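Local coordinates for protein D-alanyl-D-alanine carboxypeptidase DacB2 (Mycobacterium tuberculosis H37Rv, PDB 4RYE) that removes terminal D-alanine from pentapeptides ending in D-Ala-D-Ala in vitro, as a serine-type D,D-carboxypeptidase, and probably trims peptidoglycan stem peptides in cell-wall biogenesis, at residues T22-A26 against A155-V159; G31-A35 against S265-L269; G221-R225 against F254-F258; L230-M234 against Q249-F254. The contacts are given in a common frame with arbitrary orientation. Numbering follows the deposited sequence.

In the fold
All four interactions gather at one antiparallel sheet of the penicillin-binding, beta-lactamase-like domain, where strands run 204-212, 218-225, 228-237, 22-27, 32-37, 267-268. Interaction 1 sets helix 155-166 on one face; interactions 3 and 4 set helix 246-259 on the other, sharing Phe254, with centres about 6 Å apart. Interaction 2 joins the chain's C-terminal segment to the sheet edge, its centre about 10 Å from that of interaction 1. Interaction 4 nests within the loop closed by interaction 3, itself nested within that of interaction 2, whereas interactions 1 and 2 cross along the chain. N- and C-terminal parts of the sequence thus build one layered sheet-and-helix unit; the contacts lie away from the annotated active-site residues.

Interaction 1: residues T22-A26 against A155-V159; sequences TWIVA and AHDLV
In this helix-on-sheet contact of the penicillin-binding, beta-lactamase-like fold, the extended strand 22-26 lies against the first turn of helix 155-166. Their axes come within 7.7 Å and cross at -42°, with strand and helix running in roughly similar directions. In register, Trp23 CA lies 5.4 Å from Ala155 CA, and Ala26 CA 7.6 Å from Val159 CA.

Apolar packing dominates. Thr22, Ile24 and Ala26 project their CB toward the helix, while Trp23 and Val25 point away, to the face where helix 246-259 lies. Ile24, in the tt rotamer, fills the gap: its CG2 sits 3.8 Å from Ala155 CB and 3.6 Å from Val159 CG1, and its CD1 reaches 4.0 Å from His156 CA. The small Ala155 permits the close approach at the start of the helix, and one turn later the branched Val159 (chi1 m) fills the wider space, its CG2 4.5 Å from Ala26 CB.

Polar links sit around this core. On the helix, His156 ND1 donates to Asp157 OD1 (3.0 Å), and His156 NE2 pairs with the terminal carboxylate of Leu269. No direct hydrogen bond joins the segments; instead one water accepts from Thr22 OG1 at 2.9 Å and from Ala155 N at 3.0 Å.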
loop_
_atom_site.group_PDB
_atom_site.type_symbol
_atom_site.label_atom_id
_atom_site.label_comp_id
_atom_site.label_asym_id
_atom_site.label_seq_id
_atom_site.Cartn_x
_atom_site.Cartn_y
_atom_site.Cartn_z
ATOM N N THR A 22 12.143 -8.731 -4.539
ATOM C CA THR A 22 11.090 -9.729 -4.329
ATOM C C THR A 22 9.796 -9.190 -4.902
ATOM O O THR A 22 9.592 -7.987 -4.927
ATOM C CB THR A 22 10.838 -10.062 -2.839
ATOM O OG1 THR A 22 10.049 -9.023 -2.247
ATOM C CG2 THR A 22 12.169 -10.247 -2.068
ATOM N N TRP A 23 8.924 -10.079 -5.361
ATOM C CA TRP A 23 7.644 -9.658 -5.921
ATOM C C TRP A 23 6.727 -10.868 -6.043
ATOM O O TRP A 23 7.177 -12.016 -5.908
ATOM C CB TRP A 23 7.824 -8.951 -7.283
ATOM C CG TRP A 23 8.682 -9.712 -8.278
ATOM C CD1 TRP A 23 10.010 -9.511 -8.542
ATOM C CD2 TRP A 23 8.264 -10.783 -9.135
ATOM N NE1 TRP A 23 10.441 -10.394 -9.498
ATOM C CE2 TRP A 23 9.389 -11.190 -9.876
ATOM C CE3 TRP A 23 7.047 -11.442 -9.338
ATOM C CZ2 TRP A 23 9.335 -12.228 -10.813
ATOM C CZ3 TRP A 23 6.994 -12.477 -10.265
ATOM C CH2 TRP A 23 8.129 -12.859 -10.986
ATOM N N ILE A 24 5.448 -10.609 -6.284
ATOM C CA ILE A 24 4.465 -11.683 -6.448
ATOM C C ILE A 24 3.371 -11.170 -7.366
ATOM O O ILE A 24 3.130 -9.975 -7.423
ATOM C CB ILE A 24 3.878 -12.132 -5.073
ATOM C CG1 ILE A 24 3.063 -13.422 -5.202
ATOM C CG2 ILE A 24 3.049 -11.019 -4.421
ATOM C CD1 ILE A 24 2.645 -14.022 -3.848
ATOM N N VAL A 25 2.748 -12.064 -8.125
ATOM C CA VAL A 25 1.601 -11.724 -8.964
ATOM C C VAL A 25 0.514 -12.716 -8.607
ATOM O O VAL A 25 0.721 -13.931 -8.684
ATOM C CB VAL A 25 1.904 -11.865 -10.473
ATOM C CG1 VAL A 25 0.676 -11.464 -11.299
ATOM C CG2 VAL A 25 3.096 -10.999 -10.866
ATOM N N ALA A 26 -0.631 -12.211 -8.168
ATOM C CA ALA A 26 -1.702 -13.085 -7.710
ATOM C C ALA A 26 -3.034 -12.610 -8.278
ATOM O O ALA A 26 -3.145 -11.476 -8.771
ATOM C CB ALA A 26 -1.738 -13.156 -6.171
ATOM N N ALA A 155 6.157 -9.910 0.093
ATOM C CA ALA A 155 5.335 -9.668 -1.091
ATOM C C ALA A 155 4.000 -10.405 -0.960
ATOM O O ALA A 155 2.936 -9.856 -1.248
ATOM C CB ALA A 155 6.079 -10.102 -2.359
ATOM N N HIS A 156 4.066 -11.649 -0.497
ATOM C CA HIS A 156 2.868 -12.437 -0.223
ATOM C C HIS A 156 1.938 -11.748 0.776
ATOM O O HIS A 156 0.746 -11.562 0.497
ATOM C CB HIS A 156 3.256 -13.836 0.277
ATOM C CG HIS A 156 2.108 -14.616 0.830
ATOM N ND1 HIS A 156 1.646 -14.452 2.123
ATOM C CD2 HIS A 156 1.323 -15.570 0.271
ATOM C CE1 HIS A 156 0.631 -15.272 2.333
ATOM N NE2 HIS A 156 0.418 -15.963 1.228
ATOM N N ASP A 157 2.455 -11.367 1.943
ATOM C CA ASP A 157 1.596 -10.689 2.916
ATOM C C ASP A 157 1.034 -9.361 2.404
ATOM O O ASP A 157 -0.103 -9.007 2.717
ATOM C CB ASP A 157 2.326 -10.441 4.242
ATOM C CG ASP A 157 2.473 -11.697 5.072
ATOM O OD1 ASP A 157 2.226 -12.798 4.533
ATOM O OD2 ASP A 157 2.851 -11.585 6.266
ATOM N N LEU A 158 1.829 -8.611 1.642
ATOM C CA LEU A 158 1.341 -7.337 1.117
ATOM C C LEU A 158 0.102 -7.519 0.226
ATOM O O LEU A 158 -0.855 -6.758 0.342
ATOM C CB LEU A 158 2.449 -6.555 0.382
ATOM C CG LEU A 158 3.545 -5.949 1.264
ATOM C CD1 LEU A 158 4.562 -5.179 0.405
ATOM C CD2 LEU A 158 2.933 -5.030 2.315
ATOM N N VAL A 159 0.106 -8.516 -0.652
ATOM C CA VAL A 159 -1.062 -8.723 -1.518
ATOM C C VAL A 159 -2.239 -9.289 -0.732
ATOM O O VAL A 159 -3.388 -9.031 -1.063
ATOM C CB VAL A 159 -0.767 -9.564 -2.800
ATOM C CG1 VAL A 159 0.302 -8.885 -3.646
ATOM C CG2 VAL A 159 -0.368 -11.009 -2.481
HETATM O O HOH W 1 9.015 -10.809 -0.157
#

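Interaction 2: residues G31-A35 against S265-L269; sequences GQVLA and SVGSL
The backbones of 31-35 and 265-269 run antiparallel but splayed, with end-to-end directions 126° apart. Gly31 enters with phi 80°, which favours glycine, and Gln32 then begins the strand. Gly31 O accepts from Leu269 N at 2.8 Å. Gln32 faces Ser268 as a non-hydrogen-bonded pair (CA-CA 4.3 Å), and Val33 faces Gly267 as a hydrogen-bonded pair (CA-CA 5.0 Å), with Val33 N donating to Gly267 O at 2.8 Å. In return Val33 O accepts from Val266 N at 2.8 Å and, weakly, from Gly267 N at 3.4 Å. Two residues opposite one make this a classic beta bulge, closing the edge of the domain's antiparallel sheet with the end of the chain. Glycine suits position 267, whose phi/psi of 174°/-154° is readily adopted without a side chain. Val33 (chi1 t) supplies the apolar contacts: its CG1 lies 3.8 Å from Val266 CG2, and its CG2 lies 3.6 Å from CD2 of Leu269 (mt rotamer). Ala35 CA approaches Val266 CG2 to 3.9 Å.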
loop_
_atom_site.group_PDB
_atom_site.type_symbol
_atom_site.label_atom_id
_atom_site.label_comp_id
_atom_site.label_asym_id
_atom_site.label_seq_id
_atom_site.Cartn_x
_atom_site.Cartn_y
_atom_site.Cartn_z
ATOM N N GLY A 31 -7.333 -15.937 -5.483
ATOM C CA GLY A 31 -6.191 -16.132 -4.602
ATOM C C GLY A 31 -5.085 -17.009 -5.181
ATOM O O GLY A 31 -4.100 -17.302 -4.488
ATOM N N GLN A 32 -5.242 -17.443 -6.436
ATOM C CA GLN A 32 -4.173 -18.157 -7.145
ATOM C C GLN A 32 -2.935 -17.276 -7.239
ATOM O O GLN A 32 -3.042 -16.084 -7.505
ATOM C CB GLN A 32 -4.579 -18.488 -8.583
ATOM C CG GLN A 32 -5.727 -19.456 -8.771
ATOM C CD GLN A 32 -6.270 -19.388 -10.197
ATOM O OE1 GLN A 32 -7.144 -18.568 -10.502
ATOM N NE2 GLN A 32 -5.728 -20.224 -11.086
ATOM N N VAL A 33 -1.763 -17.858 -7.023
ATOM C CA VAL A 33 -0.508 -17.142 -7.264
ATOM C C VAL A 33 0.002 -17.502 -8.659
ATOM O O VAL A 33 0.193 -18.680 -8.974
ATOM C CB VAL A 33 0.550 -17.469 -6.180
ATOM C CG1 VAL A 33 1.874 -16.789 -6.496
ATOM C CG2 VAL A 33 0.046 -17.019 -4.812
ATOM N N LEU A 34 0.200 -16.492 -9.504
ATOM C CA LEU A 34 0.619 -16.729 -10.888
ATOM C C LEU A 34 2.132 -16.840 -11.013
ATOM O O LEU A 34 2.651 -17.626 -11.818
ATOM C CB LEU A 34 0.101 -15.617 -11.807
ATOM C CG LEU A 34 -1.392 -15.518 -12.130
ATOM C CD1 LEU A 34 -2.228 -15.185 -10.922
ATOM C CD2 LEU A 34 -1.612 -14.465 -13.190
ATOM N N ALA A 35 2.845 -16.041 -10.224
ATOM C CA ALA A 35 4.303 -16.061 -10.241
ATOM C C ALA A 35 4.823 -15.340 -9.015
ATOM O O ALA A 35 4.127 -14.529 -8.428
ATOM C CB ALA A 35 4.842 -15.398 -11.523
ATOM N N SER A 265 -0.639 -21.647 -12.816
ATOM C CA SER A 265 -0.356 -21.034 -11.519
ATOM C C SER A 265 0.801 -21.745 -10.821
ATOM O O SER A 265 1.183 -22.852 -11.209
ATOM C CB SER A 265 -1.596 -21.103 -10.635
ATOM O OG SER A 265 -1.830 -22.440 -10.239
ATOM N N VAL A 266 1.366 -21.117 -9.794
ATOM C CA VAL A 266 2.464 -21.745 -9.059
ATOM C C VAL A 266 2.108 -22.021 -7.604
ATOM O O VAL A 266 2.835 -22.708 -6.899
ATOM C CB VAL A 266 3.772 -20.919 -9.147
ATOM C CG1 VAL A 266 4.220 -20.818 -10.595
ATOM C CG2 VAL A 266 3.583 -19.518 -8.551
ATOM N N GLY A 267 0.981 -21.487 -7.159
ATOM C CA GLY A 267 0.490 -21.799 -5.830
ATOM C C GLY A 267 -0.730 -20.975 -5.479
ATOM O O GLY A 267 -1.474 -20.547 -6.359
ATOM N N SER A 268 -0.952 -20.756 -4.189
ATOM C CA SER A 268 -2.077 -19.930 -3.772
ATOM C C SER A 268 -1.747 -19.136 -2.521
ATOM O O SER A 268 -0.819 -19.474 -1.779
ATOM C CB SER A 268 -3.332 -20.775 -3.563
ATOM O OG SER A 268 -3.132 -21.727 -2.544
ATOM N N LEU A 269 -2.502 -18.067 -2.306
ATOM C CA LEU A 269 -2.272 -17.184 -1.176
ATOM C C LEU A 269 -2.604 -17.883 0.137
ATOM O O LEU A 269 -3.512 -18.716 0.189
ATOM C CB LEU A 269 -3.099 -15.906 -1.335
ATOM C CG LEU A 269 -2.670 -15.009 -2.483
ATOM C CD1 LEU A 269 -3.533 -13.744 -2.526
ATOM C CD2 LEU A 269 -1.193 -14.667 -2.338
ATOM O OXT LEU A 269 -1.957 -17.645 1.165
#

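Interaction 3: residues G221-R225 against F254-F258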
loop_
_atom_site.group_PDB
_atom_site.type_symbol
_atom_site.label_atom_id
_atom_site.label_comp_id
_atom_site.label_asym_id
_atom_site.label_seq_id
_atom_site.Cartn_x
_atom_site.Cartn_y
_atom_site.Cartn_z
ATOM N N GLY A 221 -0.285 -3.143 -5.405
ATOM C CA GLY A 221 -1.388 -2.565 -6.155
ATOM C C GLY A 221 -2.158 -3.571 -6.979
ATOM O O GLY A 221 -1.811 -4.753 -7.019
ATOM N N ALA A 222 -3.198 -3.099 -7.658
ATOM C CA ALA A 222 -4.070 -4.018 -8.382
ATOM C C ALA A 222 -4.559 -3.430 -9.699
ATOM O O ALA A 222 -4.590 -2.216 -9.869
ATOM C CB ALA A 222 -5.243 -4.417 -7.513
ATOM N N ALA A 223 -4.939 -4.313 -10.621
ATOM C CA ALA A 223 -5.472 -3.915 -11.918
ATOM C C ALA A 223 -6.498 -4.942 -12.376
ATOM O O ALA A 223 -6.501 -6.071 -11.897
ATOM C CB ALA A 223 -4.351 -3.798 -12.944
ATOM N N ALA A 224 -7.365 -4.539 -13.301
ATOM C CA ALA A 224 -8.364 -5.436 -13.882
ATOM C C ALA A 224 -8.315 -5.295 -15.393
ATOM O O ALA A 224 -8.354 -4.176 -15.906
ATOM C CB ALA A 224 -9.757 -5.071 -13.395
ATOM N N ARG A 225 -8.246 -6.422 -16.097
ATOM C CA ARG A 225 -8.336 -6.446 -17.553
ATOM C C ARG A 225 -8.942 -7.761 -18.012
ATOM O O ARG A 225 -8.595 -8.826 -17.480
ATOM C CB ARG A 225 -6.946 -6.295 -18.194
ATOM C CG ARG A 225 -6.369 -4.896 -18.174
ATOM C CD ARG A 225 -5.184 -4.771 -19.116
ATOM N NE ARG A 225 -4.642 -3.414 -19.089
ATOM C CZ ARG A 225 -3.629 -2.998 -19.837
ATOM N NH1 ARG A 225 -3.037 -3.833 -20.675
ATOM N NH2 ARG A 225 -3.211 -1.743 -19.740
ATOM N N PHE A 254 1.852 -6.908 -14.560
ATOM C CA PHE A 254 0.424 -6.954 -14.873
ATOM C C PHE A 254 0.190 -7.491 -16.283
ATOM O O PHE A 254 -0.634 -8.401 -16.474
ATOM C CB PHE A 254 -0.212 -5.558 -14.717
ATOM C CG PHE A 254 -0.567 -5.192 -13.283
ATOM C CD1 PHE A 254 -1.280 -6.072 -12.468
ATOM C CD2 PHE A 254 -0.198 -3.957 -12.762
ATOM C CE1 PHE A 254 -1.614 -5.721 -11.154
ATOM C CE2 PHE A 254 -0.518 -3.603 -11.460
ATOM C CZ PHE A 254 -1.230 -4.484 -10.649
ATOM N N ASP A 255 0.911 -6.939 -17.263
ATOM C CA ASP A 255 0.813 -7.397 -18.650
ATOM C C ASP A 255 1.094 -8.900 -18.743
ATOM O O ASP A 255 0.367 -9.643 -19.409
ATOM C CB ASP A 255 1.827 -6.678 -19.556
ATOM C CG ASP A 255 1.372 -5.286 -19.992
ATOM O OD1 ASP A 255 0.220 -4.895 -19.711
ATOM O OD2 ASP A 255 2.182 -4.586 -20.641
ATOM N N TRP A 256 2.173 -9.334 -18.102
ATOM C CA TRP A 256 2.525 -10.751 -18.106
ATOM C C TRP A 256 1.401 -11.593 -17.496
ATOM O O TRP A 256 1.044 -12.645 -18.030
ATOM C CB TRP A 256 3.839 -10.993 -17.363
ATOM C CG TRP A 256 4.229 -12.451 -17.325
ATOM C CD1 TRP A 256 4.999 -13.127 -18.233
ATOM C CD2 TRP A 256 3.847 -13.408 -16.330
ATOM N NE1 TRP A 256 5.118 -14.442 -17.857
ATOM C CE2 TRP A 256 4.415 -14.640 -16.696
ATOM C CE3 TRP A 256 3.072 -13.340 -15.169
ATOM C CZ2 TRP A 256 4.234 -15.804 -15.931
ATOM C CZ3 TRP A 256 2.897 -14.494 -14.414
ATOM C CH2 TRP A 256 3.473 -15.703 -14.797
ATOM N N GLY A 257 0.841 -11.118 -16.389
ATOM C CA GLY A 257 -0.228 -11.829 -15.711
ATOM C C GLY A 257 -1.503 -11.917 -16.536
ATOM O O GLY A 257 -2.202 -12.931 -16.515
ATOM N N PHE A 258 -1.827 -10.845 -17.248
ATOM C CA PHE A 258 -3.057 -10.814 -18.034
ATOM C C PHE A 258 -2.931 -11.669 -19.279
ATOM O O PHE A 258 -3.927 -12.163 -19.810
ATOM C CB PHE A 258 -3.449 -9.364 -18.387
ATOM C CG PHE A 258 -3.988 -8.591 -17.218
ATOM C CD1 PHE A 258 -4.998 -9.121 -16.429
ATOM C CD2 PHE A 258 -3.464 -7.344 -16.883
ATOM C CE1 PHE A 258 -5.491 -8.409 -15.335
ATOM C CE2 PHE A 258 -3.947 -6.635 -15.795
ATOM C CZ PHE A 258 -4.959 -7.172 -15.014
HETATM O O HOH W 2 -0.409 -2.966 -21.758
#
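Two phenylalanines one helical turn apart present their rings to the strand, and their similar rotamers explain the regularity of the contact. Phe254 has chi1 -82° and chi2 -49°, Phe258 chi1 -73° and chi2 -50°, so both rings lean the same way from the helix. Each receives a strand side chain over one face: Ala223 CB stands 3.7 Å from the centroid of the Phe254 ring, 8° off its normal, and Arg225 CB stands 3.6 Å from the centroid of the Phe258 ring, only 1° off. Both are CH-pi contacts. The rings also meet the backbone at their edges, Phe254 CZ lying 3.7 Å from Gly221 O and Phe258 CZ 3.6 Å from Ala223 O. Alanine suits position 223 because a larger side chain would crowd both rings.

Arg225 is nearly fully extended beyond chi1 (-76°, then three angles near 180°). Its aliphatic part therefore lies on Phe258 while its charged end travels on to Asp255. Arg225 NH1 and Asp255 OD1, 3.6 Å apart, form a salt bridge of charges alone; a water joins them, accepting from NH1 (3.0 Å) and donating to OD1 (2.9 Å). Arg225 NE binds Pro202 O, and Tyr201 serves both residues, by cation-pi with Arg225 and by hydrogen bond with Asp255. The strand and helix axes, 9.8 Å apart and crossing at -41°, belong to the helix-over-antiparallel-sheet layering of the penicillin-binding, beta-lactamase-like fold.

Interaction 4: residues L230-M234 against Q249-F254; sequences LVIAM and QAATLF
Strand 230-234 is fully extended and helix 249-254 regular; their axes pass 9.4 Å apart, with N-to-C directions 141° from each other. Leu230, Ile232 and Met234 point toward the helix. Gln249 starts the contact: its OE1 touches CE of Met234 (a selenomethionine here) at 3.3 Å, while its hydrogen bond is accepted from Ala20 N. Ala250 is small enough to admit two neighbours: its CB lies 3.8 Å from Ile232 CD1 and 4.0 Å from Met234 SE. One turn on, Leu253 (mt) turns inward, its CD1 4.1 Å from Met234 CG and its CB 4.4 Å from Ile232 CD1. Phe254 (chi1 -82°) reaches across with its ring. Ile232, chi1 p and chi2 t, lays CD1 over the ring face, 4.0 Å from the centroid in a CH-pi contact, and puts CG1 3.7 Å from Phe254 CZ; Leu230 CB meets Phe254 CD1 at 4.0 Å. Such a buried, largely apolar seam is characteristic of a C-terminal helix laid on the central antiparallel sheet of the beta-lactamase-like fold.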
loop_
_atom_site.group_PDB
_atom_site.type_symbol
_atom_site.label_atom_id
_atom_site.label_comp_id
_atom_site.label_asym_id
_atom_site.label_seq_id
_atom_site.Cartn_x
_atom_site.Cartn_y
_atom_site.Cartn_z
ATOM N N LEU A 230 -5.941 -8.662 -10.945
ATOM C CA LEU A 230 -4.660 -9.105 -10.417
ATOM C C LEU A 230 -4.181 -8.170 -9.332
ATOM O O LEU A 230 -4.517 -6.990 -9.319
ATOM C CB LEU A 230 -3.600 -9.168 -11.523
ATOM C CG LEU A 230 -3.819 -10.154 -12.686
ATOM C CD1 LEU A 230 -2.671 -10.077 -13.692
ATOM C CD2 LEU A 230 -3.993 -11.596 -12.185
ATOM N N VAL A 231 -3.364 -8.705 -8.436
ATOM C CA VAL A 231 -2.755 -7.896 -7.408
ATOM C C VAL A 231 -1.270 -8.246 -7.375
ATOM O O VAL A 231 -0.894 -9.418 -7.488
ATOM C CB VAL A 231 -3.452 -8.106 -6.045
ATOM C CG1 VAL A 231 -3.435 -9.574 -5.638
ATOM C CG2 VAL A 231 -2.820 -7.239 -4.962
ATOM N N ILE A 232 -0.422 -7.232 -7.276
ATOM C CA ILE A 232 1.013 -7.490 -7.244
ATOM C C ILE A 232 1.629 -6.741 -6.090
ATOM O O ILE A 232 1.048 -5.781 -5.579
ATOM C CB ILE A 232 1.723 -7.042 -8.538
ATOM C CG1 ILE A 232 1.664 -5.520 -8.676
ATOM C CG2 ILE A 232 1.133 -7.742 -9.755
ATOM C CD1 ILE A 232 2.491 -4.965 -9.844
ATOM N N ALA A 233 2.801 -7.201 -5.672
ATOM C CA ALA A 233 3.614 -6.457 -4.718
ATOM C C ALA A 233 5.064 -6.595 -5.127
ATOM O O ALA A 233 5.458 -7.598 -5.723
ATOM C CB ALA A 233 3.392 -6.955 -3.294
HETATM N N MSE A 234 5.850 -5.569 -4.837
HETATM C CA MSE A 234 7.250 -5.535 -5.205
HETATM C C MSE A 234 7.991 -4.911 -4.033
HETATM O O MSE A 234 7.548 -3.901 -3.495
HETATM C CB MSE A 234 7.425 -4.681 -6.462
HETATM C CG MSE A 234 6.793 -5.288 -7.699
HETATM SE SE MSE A 234 6.371 -3.952 -9.071
HETATM C CE MSE A 234 8.095 -3.052 -9.170
ATOM N N GLN A 249 8.121 -1.920 -14.288
ATOM C CA GLN A 249 8.080 -3.315 -13.867
ATOM C C GLN A 249 6.679 -3.719 -13.416
ATOM O O GLN A 249 6.261 -4.854 -13.623
ATOM C CB GLN A 249 9.121 -3.597 -12.771
ATOM C CG GLN A 249 8.952 -4.953 -12.083
ATOM C CD GLN A 249 10.164 -5.354 -11.245
ATOM O OE1 GLN A 249 10.758 -4.530 -10.546
ATOM N NE2 GLN A 249 10.543 -6.623 -11.328
ATOM N N ALA A 250 5.951 -2.791 -12.802
ATOM C CA ALA A 250 4.582 -3.079 -12.393
ATOM C C ALA A 250 3.728 -3.342 -13.622
ATOM O O ALA A 250 2.936 -4.276 -13.642
ATOM C CB ALA A 250 3.996 -1.932 -11.561
ATOM N N ALA A 251 3.879 -2.506 -14.640
ATOM C CA ALA A 251 3.102 -2.673 -15.859
ATOM C C ALA A 251 3.523 -3.974 -16.553
ATOM O O ALA A 251 2.697 -4.690 -17.115
ATOM C CB ALA A 251 3.293 -1.476 -16.778
ATOM N N THR A 252 4.817 -4.272 -16.510
ATOM C CA THR A 252 5.335 -5.513 -17.085
ATOM C C THR A 252 4.746 -6.751 -16.389
ATOM O O THR A 252 4.365 -7.721 -17.053
ATOM C CB THR A 252 6.874 -5.537 -17.043
ATOM O OG1 THR A 252 7.376 -4.642 -18.039
ATOM C CG2 THR A 252 7.412 -6.934 -17.317
ATOM N N LEU A 253 4.651 -6.713 -15.063
ATOM C CA LEU A 253 4.084 -7.836 -14.307
ATOM C C LEU A 253 2.591 -8.013 -14.547
ATOM O O LEU A 253 2.123 -9.136 -14.734
ATOM C CB LEU A 253 4.368 -7.698 -12.812
ATOM C CG LEU A 253 5.810 -8.022 -12.418
ATOM C CD1 LEU A 253 6.022 -7.754 -10.941
ATOM C CD2 LEU A 253 6.149 -9.481 -12.765
ATOM N N PHE A 254 1.852 -6.908 -14.560
ATOM C CA PHE A 254 0.424 -6.954 -14.873
ATOM C C PHE A 254 0.190 -7.491 -16.283
ATOM O O PHE A 254 -0.634 -8.401 -16.474
ATOM C CB PHE A 254 -0.212 -5.558 -14.717
ATOM C CG PHE A 254 -0.567 -5.192 -13.283
ATOM C CD1 PHE A 254 -1.280 -6.072 -12.468
ATOM C CD2 PHE A 254 -0.198 -3.957 -12.762
ATOM C CE1 PHE A 254 -1.614 -5.721 -11.154
ATOM C CE2 PHE A 254 -0.518 -3.603 -11.460
ATOM C CZ PHE A 254 -1.230 -4.484 -10.649
#